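Local coordinates for secreted protein ASP-2 (Necator americanus, PDB 1U53) that is a secreted pathogenesis-related-1 type protein of the CAP superfamily and a vaccine antigen for human hookworm infection, its molecular activity remaining unsettled, at residues V59-T62 with A63-N66; H74-P77 with N78-K81; E102-S105 with K106-G110; R130-G133 with H134-M138. All coordinates share one frame; numbering follows the deposited sequence.

Contact 1 (V59-T62 with A63-N66); sequences VEKT and AMNN
Thr62 and Asn65, one turn apart on helix 57-67, meet at an oblique angle, the methyl CG2 of Thr62 lying 4.0 Å from ND2 of Asn65. The Asn65 side chain leans back over the preceding turn: with CG beside its own backbone N (chi1 -70°), the amide carbon comes to 3.3 Å from Lys61 O. Lys61 O also accepts the Asn65 backbone N-H, as expected for an alpha-helix. The helix's own framework continues with Ala63 N to Val59 O at 3.0 Å and Met64 N to Glu60 O at 2.7 Å, both hydrogen bonds nearly straight. The last of the series, from Asn66 N to Thr62 O, is weak at 3.3 Å.

The tight side carries Ala63, Asn66 and Thr62. A methyl suits position 63, because this face of the helix is pressed against strand 157-164, where Val160 and Gln162 touch Ala63. This is the helix-on-sheet packing of the alpha-beta-alpha sandwich of CAP proteins. Thr62 OG1 turns to Gln162 in the same strand, while Asn66, buried, spends its amide on Tyr158, Glu85 and Lys73. Glu60 is likewise buried and held by Arg17, Tyr55 and Asn10.

Across the helix the packing slackens. Lys61, extended as far as CE, and Asn65 are joined through a water that accepts from Lys61 NZ (3.0 Å) and donates to Asn65 OD1 (2.9 Å). Met64, its chain bent only at the last torsion (69°), lays its methyl CE 4.5 Å from CG of Lys61, a loose apolar touch between two flexible chains.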
loop_
_atom_site.group_PDB
_atom_site.type_symbol
_atom_site.label_atom_id
_atom_site.label_comp_id
_atom_site.label_asym_id
_atom_site.label_seq_id
_atom_site.Cartn_x
_atom_site.Cartn_y
_atom_site.Cartn_z
ATOM N N VAL A 59 11.910 1.929 -6.702
ATOM C CA VAL A 59 10.853 0.970 -6.361
ATOM C C VAL A 59 9.878 0.892 -7.519
ATOM O O VAL A 59 9.423 -0.198 -7.885
ATOM C CB VAL A 59 10.163 1.393 -5.084
ATOM C CG1 VAL A 59 9.042 0.382 -4.738
ATOM C CG2 VAL A 59 11.228 1.377 -3.923
ATOM N N GLU A 60 9.549 2.034 -8.130
ATOM C CA GLU A 60 8.710 1.987 -9.368
ATOM C C GLU A 60 9.337 1.116 -10.474
ATOM O O GLU A 60 8.651 0.374 -11.184
ATOM C CB GLU A 60 8.489 3.403 -9.924
ATOM C CG GLU A 60 7.769 3.417 -11.249
ATOM C CD GLU A 60 7.517 4.836 -11.706
ATOM O OE1 GLU A 60 8.182 5.227 -12.682
ATOM O OE2 GLU A 60 6.680 5.538 -11.079
ATOM N N LYS A 61 10.678 1.185 -10.565
ATOM C CA LYS A 61 11.398 0.450 -11.607
ATOM C C LYS A 61 11.200 -1.014 -11.426
ATOM O O LYS A 61 10.892 -1.710 -12.373
ATOM C CB LYS A 61 12.890 0.721 -11.482
ATOM C CG LYS A 61 13.736 -0.103 -12.412
ATOM C CD LYS A 61 15.203 0.088 -12.072
ATOM C CE LYS A 61 16.090 -0.745 -12.997
ATOM N NZ LYS A 61 15.863 -0.473 -14.482
ATOM N N THR A 62 11.348 -1.498 -10.203
ATOM C CA THR A 62 11.121 -2.952 -9.996
ATOM C C THR A 62 9.638 -3.355 -10.099
ATOM O O THR A 62 9.311 -4.425 -10.584
ATOM C CB THR A 62 11.778 -3.469 -8.682
ATOM O OG1 THR A 62 11.562 -2.564 -7.598
ATOM C CG2 THR A 62 13.304 -3.654 -8.922
ATOM N N ALA A 63 8.727 -2.481 -9.675
ATOM C CA ALA A 63 7.302 -2.755 -9.910
ATOM C C ALA A 63 7.012 -2.868 -11.400
ATOM O O ALA A 63 6.290 -3.787 -11.872
ATOM C CB ALA A 63 6.443 -1.658 -9.263
ATOM N N MET A 64 7.587 -1.942 -12.169
ATOM C CA MET A 64 7.561 -1.981 -13.630
ATOM C C MET A 64 8.068 -3.281 -14.228
ATOM O O MET A 64 7.474 -3.813 -15.179
ATOM C CB MET A 64 8.368 -0.788 -14.214
ATOM C CG MET A 64 8.303 -0.739 -15.735
ATOM S SD MET A 64 9.298 0.672 -16.297
ATOM C CE MET A 64 10.954 0.114 -15.903
ATOM N N ASN A 65 9.199 -3.786 -13.711
ATOM C CA ASN A 65 9.751 -5.022 -14.214
ATOM C C ASN A 65 8.721 -6.155 -14.109
ATOM O O ASN A 65 8.708 -7.043 -14.940
ATOM C CB ASN A 65 11.008 -5.407 -13.430
ATOM C CG ASN A 65 12.179 -4.492 -13.712
ATOM O OD1 ASN A 65 12.139 -3.708 -14.660
ATOM N ND2 ASN A 65 13.209 -4.540 -12.859
ATOM N N ASN A 66 7.883 -6.137 -13.068
ATOM C CA ASN A 66 6.814 -7.121 -12.951
ATOM C C ASN A 66 5.706 -6.790 -13.925
ATOM O O ASN A 66 5.361 -7.593 -14.805
ATOM C CB ASN A 66 6.276 -7.120 -11.498
ATOM C CG ASN A 66 5.161 -8.154 -11.259
ATOM O OD1 ASN A 66 4.511 -8.601 -12.194
ATOM N ND2 ASN A 66 4.939 -8.525 -9.983
HETATM O O HOH W 1 14.152 -2.211 -16.190
#

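Contact 2 (H74-P77 with N78-K81); sequences HSQP and NQRK
The Arg80 guanidinium meets Ser75 along its edge: Ser75 OG lies near the guanidinium plane, while Ser75 O sits somewhat out of it, tilted by under 20°. NE and NH2 grip this carbonyl oxygen side-on, at 3.2 Å from Arg80 NE and 2.9 Å from Arg80 NH2 to Ser75 O. The NH2 bond runs in the carbonyl plane, whereas NE approaches from above it. A further, weak bond joins Arg80 NE to Ser75 OG at 2.8 Å. The His74 ring lies obliquely to NH2, and CB of His74 is 4.2 Å from Arg80 NH2.

Between these residues the chain folds into a short 3-10 turn, with Gln79 N bonded to Gln76 O (2.8 Å) and Arg80 N to Pro77 O (3.0 Å). Proline suits the start of such a turn, since its ring holds phi in the range a 3-10 turn needs. Arginine suits the end: CG wedged between backbone N and carbonyl carbon (chi1 50°), followed by an extended chain, carries the guanidinium back across the turn. Outside it, the side chains of Gln76 and Gln79 cross at a slant, NE2 of Gln79 resting 3.5 Å from CB of Gln76.

This surface loop joins helix 57-67 to strand 84-90. Ser75 OG is hydrogen-bonded to Glu85 of that strand and Arg80 NH1 to Leu83 just before it, while Gln162 of strand 157-164 touches both Ser75 and Arg80.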
loop_
_atom_site.group_PDB
_atom_site.type_symbol
_atom_site.label_atom_id
_atom_site.label_comp_id
_atom_site.label_asym_id
_atom_site.label_seq_id
_atom_site.Cartn_x
_atom_site.Cartn_y
_atom_site.Cartn_z
ATOM N N HIS A 74 2.799 -12.503 -8.468
ATOM C CA HIS A 74 3.828 -11.932 -7.601
ATOM C C HIS A 74 5.219 -12.255 -8.111
ATOM O O HIS A 74 5.483 -13.362 -8.612
ATOM C CB HIS A 74 3.643 -12.420 -6.158
ATOM C CG HIS A 74 2.646 -11.609 -5.407
ATOM N ND1 HIS A 74 1.390 -12.079 -5.092
ATOM C CD2 HIS A 74 2.691 -10.326 -4.977
ATOM C CE1 HIS A 74 0.719 -11.127 -4.460
ATOM N NE2 HIS A 74 1.497 -10.064 -4.362
ATOM N N SER A 75 6.117 -11.294 -7.929
ATOM C CA SER A 75 7.519 -11.467 -8.274
ATOM C C SER A 75 8.261 -12.206 -7.180
ATOM O O SER A 75 7.894 -12.205 -5.991
ATOM C CB SER A 75 8.198 -10.085 -8.512
ATOM O OG SER A 75 8.026 -9.237 -7.372
ATOM N N GLN A 76 9.336 -12.848 -7.605
ATOM C CA GLN A 76 10.164 -13.523 -6.649
ATOM C C GLN A 76 10.998 -12.488 -5.900
ATOM O O GLN A 76 11.303 -11.431 -6.436
ATOM C CB GLN A 76 11.063 -14.475 -7.429
ATOM C CG GLN A 76 10.314 -15.698 -7.918
ATOM C CD GLN A 76 10.281 -16.765 -6.832
ATOM O OE1 GLN A 76 9.244 -17.032 -6.243
ATOM N NE2 GLN A 76 11.443 -17.368 -6.555
ATOM N N PRO A 77 11.349 -12.763 -4.632
ATOM C CA PRO A 77 12.051 -11.780 -3.821
ATOM C C PRO A 77 13.329 -11.165 -4.421
ATOM O O PRO A 77 13.557 -9.982 -4.203
ATOM C CB PRO A 77 12.345 -12.553 -2.523
ATOM C CG PRO A 77 11.129 -13.443 -2.410
ATOM C CD PRO A 77 10.987 -13.955 -3.842
ATOM N N ASN A 78 14.155 -11.944 -5.124
ATOM C CA ASN A 78 15.358 -11.425 -5.737
ATOM C C ASN A 78 15.053 -10.472 -6.901
ATOM O O ASN A 78 15.946 -9.766 -7.360
ATOM C CB ASN A 78 16.289 -12.563 -6.174
ATOM C CG ASN A 78 17.687 -12.101 -6.437
ATOM O OD1 ASN A 78 18.263 -12.379 -7.507
ATOM N ND2 ASN A 78 18.258 -11.362 -5.490
ATOM N N GLN A 79 13.786 -10.390 -7.315
ATOM C CA GLN A 79 13.393 -9.424 -8.367
ATOM C C GLN A 79 12.799 -8.142 -7.761
ATOM O O GLN A 79 12.380 -7.219 -8.482
ATOM C CB GLN A 79 12.450 -10.081 -9.373
ATOM C CG GLN A 79 13.200 -10.993 -10.294
ATOM C CD GLN A 79 12.302 -11.972 -10.968
ATOM O OE1 GLN A 79 11.732 -11.688 -12.027
ATOM N NE2 GLN A 79 12.223 -13.179 -10.410
ATOM N N ARG A 80 12.776 -8.110 -6.428
ATOM C CA ARG A 80 12.349 -6.928 -5.702
ATOM C C ARG A 80 13.000 -6.947 -4.341
ATOM O O ARG A 80 12.339 -6.975 -3.285
ATOM C CB ARG A 80 10.831 -6.959 -5.566
ATOM C CG ARG A 80 10.298 -8.280 -5.043
ATOM C CD ARG A 80 8.868 -8.100 -4.539
ATOM N NE ARG A 80 8.084 -9.331 -4.553
ATOM C CZ ARG A 80 7.365 -9.796 -3.542
ATOM N NH1 ARG A 80 7.343 -9.144 -2.372
ATOM N NH2 ARG A 80 6.658 -10.926 -3.689
ATOM N N LYS A 81 14.334 -6.962 -4.336
ATOM C CA LYS A 81 15.026 -7.167 -3.079
ATOM C C LYS A 81 14.630 -6.174 -2.014
ATOM O O LYS A 81 14.693 -4.969 -2.212
ATOM C CB LYS A 81 16.537 -7.106 -3.286
ATOM C CG LYS A 81 17.034 -8.283 -4.075
ATOM C CD LYS A 81 18.504 -8.178 -4.364
ATOM C CE LYS A 81 18.722 -7.700 -5.802
ATOM N NZ LYS A 81 18.623 -6.225 -5.987
#

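Contact 3 (E102-S105 with K106-G110); sequences EQAS and KAWFG
Lys106 runs beside Glu102, one helical turn earlier, the two side chains pointing the same way. Its CB sits 3.5 Å from Glu102 O, the oxygen that accepts the Lys106 backbone N-H, and CG comes closer still, to 3.2 Å. CD then draws away from that carbonyl and begins to meet CG of the glutamate, and CE lies 4.0 Å from Glu102 CG. At the tip, NZ forms a long salt bridge to Glu102 OE2, at 3.6 Å; a water placed rather close to both also appears to link NZ and OE2. The carboxylate can meet the ammonium group because Glu102 is fully stretched, its CG opposite the backbone N (chi1 -174°). Long charged chains suit this solvent-facing strip, where their apolar parts cover the backbone and their ends stay hydrated.

On another side of helix 97-109 the same i to i+4 spacing builds hydrophobic core. This helix packs beside helix 14-32 against the central sheet, in the layered alpha-beta-alpha sandwich of the CAP fold. Ala104 CB stands over the six-membered ring of Trp108, 4.0 Å from its centroid and 15° off the ring normal, a CH-pi contact. Ala104 O lies over the same face nearer the rim, 3.2 Å from Trp108 CG, and takes the Trp108 backbone N-H. A small methyl lets the indole fold this close to the helix. His134 stacks on the opposite face, and Trp108 NE1 is hydrogen-bonded to Ile87 O of strand 84-90. Ser105, equally buried, faces Phe20 and Met23 of helix 14-32 and turns its hydroxyl back to Ala101 O.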
loop_
_atom_site.group_PDB
_atom_site.type_symbol
_atom_site.label_atom_id
_atom_site.label_comp_id
_atom_site.label_asym_id
_atom_site.label_seq_id
_atom_site.Cartn_x
_atom_site.Cartn_y
_atom_site.Cartn_z
ATOM N N GLU A 102 -6.448 4.349 -8.650
ATOM C CA GLU A 102 -7.516 4.537 -7.695
ATOM C C GLU A 102 -8.195 3.210 -7.437
ATOM O O GLU A 102 -8.444 2.826 -6.287
ATOM C CB GLU A 102 -8.544 5.502 -8.295
ATOM C CG GLU A 102 -9.643 5.875 -7.314
ATOM C CD GLU A 102 -10.568 6.900 -7.930
ATOM O OE1 GLU A 102 -10.327 7.266 -9.107
ATOM O OE2 GLU A 102 -11.494 7.355 -7.238
ATOM N N GLN A 103 -8.469 2.476 -8.504
ATOM C CA GLN A 103 -9.194 1.201 -8.332
ATOM C C GLN A 103 -8.374 0.189 -7.564
ATOM O O GLN A 103 -8.890 -0.560 -6.717
ATOM C CB GLN A 103 -9.560 0.637 -9.691
ATOM C CG GLN A 103 -10.557 1.480 -10.432
ATOM C CD GLN A 103 -11.338 0.658 -11.478
ATOM O OE1 GLN A 103 -10.989 -0.490 -11.795
ATOM N NE2 GLN A 103 -12.399 1.271 -12.023
ATOM N N ALA A 104 -7.075 0.141 -7.864
ATOM C CA ALA A 104 -6.213 -0.837 -7.176
ATOM C C ALA A 104 -6.119 -0.528 -5.708
ATOM O O ALA A 104 -6.239 -1.402 -4.848
ATOM C CB ALA A 104 -4.821 -0.832 -7.782
ATOM N N SER A 105 -5.955 0.759 -5.404
ATOM C CA SER A 105 -5.745 1.163 -4.018
ATOM C C SER A 105 -7.021 0.897 -3.246
ATOM O O SER A 105 -6.963 0.421 -2.114
ATOM C CB SER A 105 -5.349 2.648 -3.947
ATOM O OG SER A 105 -4.116 2.890 -4.687
ATOM N N LYS A 106 -8.183 1.168 -3.846
ATOM C CA LYS A 106 -9.469 0.849 -3.185
ATOM C C LYS A 106 -9.645 -0.653 -2.964
ATOM O O LYS A 106 -10.153 -1.058 -1.926
ATOM C CB LYS A 106 -10.661 1.368 -4.008
ATOM C CG LYS A 106 -10.781 2.886 -4.033
ATOM C CD LYS A 106 -11.905 3.201 -5.023
ATOM C CE LYS A 106 -12.518 4.537 -4.839
ATOM N NZ LYS A 106 -13.590 4.748 -5.911
ATOM N N ALA A 107 -9.284 -1.492 -3.949
ATOM C CA ALA A 107 -9.483 -2.950 -3.844
ATOM C C ALA A 107 -8.617 -3.530 -2.734
ATOM O O ALA A 107 -9.022 -4.438 -2.003
ATOM C CB ALA A 107 -9.122 -3.638 -5.171
ATOM N N TRP A 108 -7.394 -3.018 -2.652
ATOM C CA TRP A 108 -6.461 -3.495 -1.617
ATOM C C TRP A 108 -6.946 -3.070 -0.251
ATOM O O TRP A 108 -7.013 -3.876 0.689
ATOM C CB TRP A 108 -5.049 -2.961 -1.856
ATOM C CG TRP A 108 -4.431 -3.476 -3.162
ATOM C CD1 TRP A 108 -4.684 -4.671 -3.793
ATOM C CD2 TRP A 108 -3.447 -2.801 -3.948
ATOM N NE1 TRP A 108 -3.938 -4.755 -4.965
ATOM C CE2 TRP A 108 -3.190 -3.607 -5.082
ATOM C CE3 TRP A 108 -2.793 -1.543 -3.828
ATOM C CZ2 TRP A 108 -2.255 -3.248 -6.046
ATOM C CZ3 TRP A 108 -1.869 -1.184 -4.806
ATOM C CH2 TRP A 108 -1.636 -2.038 -5.924
ATOM N N PHE A 109 -7.226 -1.781 -0.116
ATOM C CA PHE A 109 -7.625 -1.255 1.184
ATOM C C PHE A 109 -8.952 -1.836 1.620
ATOM O O PHE A 109 -9.190 -1.989 2.815
ATOM C CB PHE A 109 -7.698 0.256 1.112
ATOM C CG PHE A 109 -7.932 0.880 2.458
ATOM C CD1 PHE A 109 -6.851 1.113 3.320
ATOM C CD2 PHE A 109 -9.216 1.208 2.861
ATOM C CE1 PHE A 109 -7.065 1.689 4.564
ATOM C CE2 PHE A 109 -9.431 1.760 4.127
ATOM C CZ PHE A 109 -8.369 2.004 4.965
ATOM N N GLY A 110 -9.793 -2.204 0.655
ATOM C CA GLY A 110 -11.147 -2.678 0.968
ATOM C C GLY A 110 -11.210 -3.987 1.732
ATOM O O GLY A 110 -12.245 -4.292 2.314
HETATM O O HOH W 2 -13.713 7.220 -6.035
#

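Contact 4 (R130-G133 with H134-M138); sequences RGVG and HYTQM
Thr136 overlaps Val132 one turn before it, the two side chains crossing at about a right angle with their CG2 methyls 4.2 Å apart. The threonine methyl also lies against Val132 O, 3.4 Å away, the oxygen that accepts the Thr136 backbone N-H (3.0 Å, nearly straight). A chi1 of 57° tucks OG1 over the backbone, toward Gly133, so that the hydroxyl comes to 3.4 Å from Gly133 CA and bonds to Asn168, whose amide also donates to Gly133 O. The next bond, from Gln137 N to Gly133 O, is weak at 3.4 Å.

Val132 occupies the N-cap but has no polar side chain to offer; Glu111 serves from elsewhere in the chain, one carboxylate oxygen taking the Tyr135 N-H and the other His134 ND1. His134, in the signature sequence running from Gly133, probably corresponds to a histidine of the conserved CAP cavity. Gly131 suits the preceding bend, having positive phi (79°).

Helix 133-138 is thus lodged in the core: Tyr135 meets Phe109 edge-to-face and touches Val31 of helix 14-32, while Met138 packs among Leu27, Trp108 and Tyr163 of strand 157-164.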
loop_
_atom_site.group_PDB
_atom_site.type_symbol
_atom_site.label_atom_id
_atom_site.label_comp_id
_atom_site.label_asym_id
_atom_site.label_seq_id
_atom_site.Cartn_x
_atom_site.Cartn_y
_atom_site.Cartn_z
ATOM N N ARG A 130 -7.361 -14.661 6.206
ATOM C CA ARG A 130 -8.619 -13.939 6.024
ATOM C C ARG A 130 -8.631 -13.185 4.689
ATOM O O ARG A 130 -9.674 -12.667 4.264
ATOM C CB ARG A 130 -8.899 -12.955 7.166
ATOM C CG ARG A 130 -9.409 -13.566 8.479
ATOM C CD ARG A 130 -9.995 -12.456 9.371
ATOM N NE ARG A 130 -11.458 -12.372 9.282
ATOM C CZ ARG A 130 -12.201 -11.571 10.045
ATOM N NH1 ARG A 130 -11.616 -10.778 10.920
ATOM N NH2 ARG A 130 -13.525 -11.539 9.926
ATOM N N GLY A 131 -7.475 -13.135 4.048
ATOM C CA GLY A 131 -7.299 -12.421 2.776
ATOM C C GLY A 131 -7.148 -10.927 2.983
ATOM O O GLY A 131 -7.788 -10.131 2.300
ATOM N N VAL A 132 -6.313 -10.542 3.946
ATOM C CA VAL A 132 -6.127 -9.116 4.233
ATOM C C VAL A 132 -4.740 -8.590 3.913
ATOM O O VAL A 132 -4.389 -7.487 4.303
ATOM C CB VAL A 132 -6.498 -8.764 5.678
ATOM C CG1 VAL A 132 -8.031 -8.894 5.888
ATOM C CG2 VAL A 132 -5.711 -9.631 6.621
ATOM N N GLY A 133 -3.933 -9.395 3.220
ATOM C CA GLY A 133 -2.532 -9.072 3.084
ATOM C C GLY A 133 -2.224 -7.897 2.162
ATOM O O GLY A 133 -1.136 -7.317 2.223
ATOM N N HIS A 134 -3.174 -7.508 1.324
ATOM C CA HIS A 134 -2.918 -6.303 0.525
ATOM C C HIS A 134 -3.145 -5.069 1.400
ATOM O O HIS A 134 -2.375 -4.121 1.356
ATOM C CB HIS A 134 -3.810 -6.232 -0.716
ATOM C CG HIS A 134 -3.695 -7.421 -1.616
ATOM N ND1 HIS A 134 -4.654 -8.415 -1.652
ATOM C CD2 HIS A 134 -2.748 -7.775 -2.514
ATOM C CE1 HIS A 134 -4.296 -9.332 -2.540
ATOM N NE2 HIS A 134 -3.136 -8.975 -3.064
ATOM N N TYR A 135 -4.240 -5.033 2.162
ATOM C CA TYR A 135 -4.438 -3.981 3.152
ATOM C C TYR A 135 -3.294 -3.839 4.139
ATOM O O TYR A 135 -2.811 -2.711 4.365
ATOM C CB TYR A 135 -5.775 -4.221 3.912
ATOM C CG TYR A 135 -5.868 -3.416 5.199
ATOM C CD1 TYR A 135 -6.162 -2.071 5.174
ATOM C CD2 TYR A 135 -5.597 -4.011 6.433
ATOM C CE1 TYR A 135 -6.239 -1.329 6.338
ATOM C CE2 TYR A 135 -5.666 -3.271 7.606
ATOM C CZ TYR A 135 -5.966 -1.942 7.539
ATOM O OH TYR A 135 -6.029 -1.209 8.684
ATOM N N THR A 136 -2.853 -4.949 4.725
ATOM C CA THR A 136 -1.840 -4.845 5.791
ATOM C C THR A 136 -0.532 -4.282 5.222
ATOM O O THR A 136 0.215 -3.609 5.921
ATOM C CB THR A 136 -1.583 -6.206 6.489
ATOM O OG1 THR A 136 -1.196 -7.173 5.499
ATOM C CG2 THR A 136 -2.822 -6.676 7.165
ATOM N N GLN A 137 -0.232 -4.571 3.947
ATOM C CA GLN A 137 0.939 -3.937 3.362
ATOM C C GLN A 137 0.732 -2.414 3.149
ATOM O O GLN A 137 1.633 -1.623 3.374
ATOM C CB GLN A 137 1.388 -4.668 2.076
ATOM C CG GLN A 137 2.561 -4.004 1.373
ATOM C CD GLN A 137 3.871 -3.948 2.215
ATOM O OE1 GLN A 137 4.138 -2.959 2.958
ATOM N NE2 GLN A 137 4.714 -4.959 2.045
ATOM N N MET A 138 -0.480 -2.000 2.751
ATOM C CA MET A 138 -0.677 -0.582 2.516
ATOM C C MET A 138 -0.462 0.199 3.814
ATOM O O MET A 138 0.006 1.328 3.764
ATOM C CB MET A 138 -2.106 -0.294 2.037
ATOM C CG MET A 138 -2.289 -0.642 0.578
ATOM S SD MET A 138 -3.969 -0.193 0.004
ATOM C CE MET A 138 -3.728 1.595 -0.154
#

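In the fold
The four contacts follow one another along the chain, each formed between neighbouring residues of one continuous stretch, and flank the mixed sheet in two pairs. Contacts 1 and 2, on helix 57-67 and in the loop leading to strand 84-90, have centres 10 Å apart and touch through Asn66 and Thr62. Contacts 3 and 4, on helices 97-109 and 133-138, are 11 Å apart and interlock through Trp108, Phe109, His134, Tyr135 and Met138. Centres of different pairs lie about 18 to 22 Å apart. Strand 157-164 serves all four, packing against side chains of each. Contacts 2 and 4 approach to about 5 Å, bringing together histidines that probably line the CAP cavity.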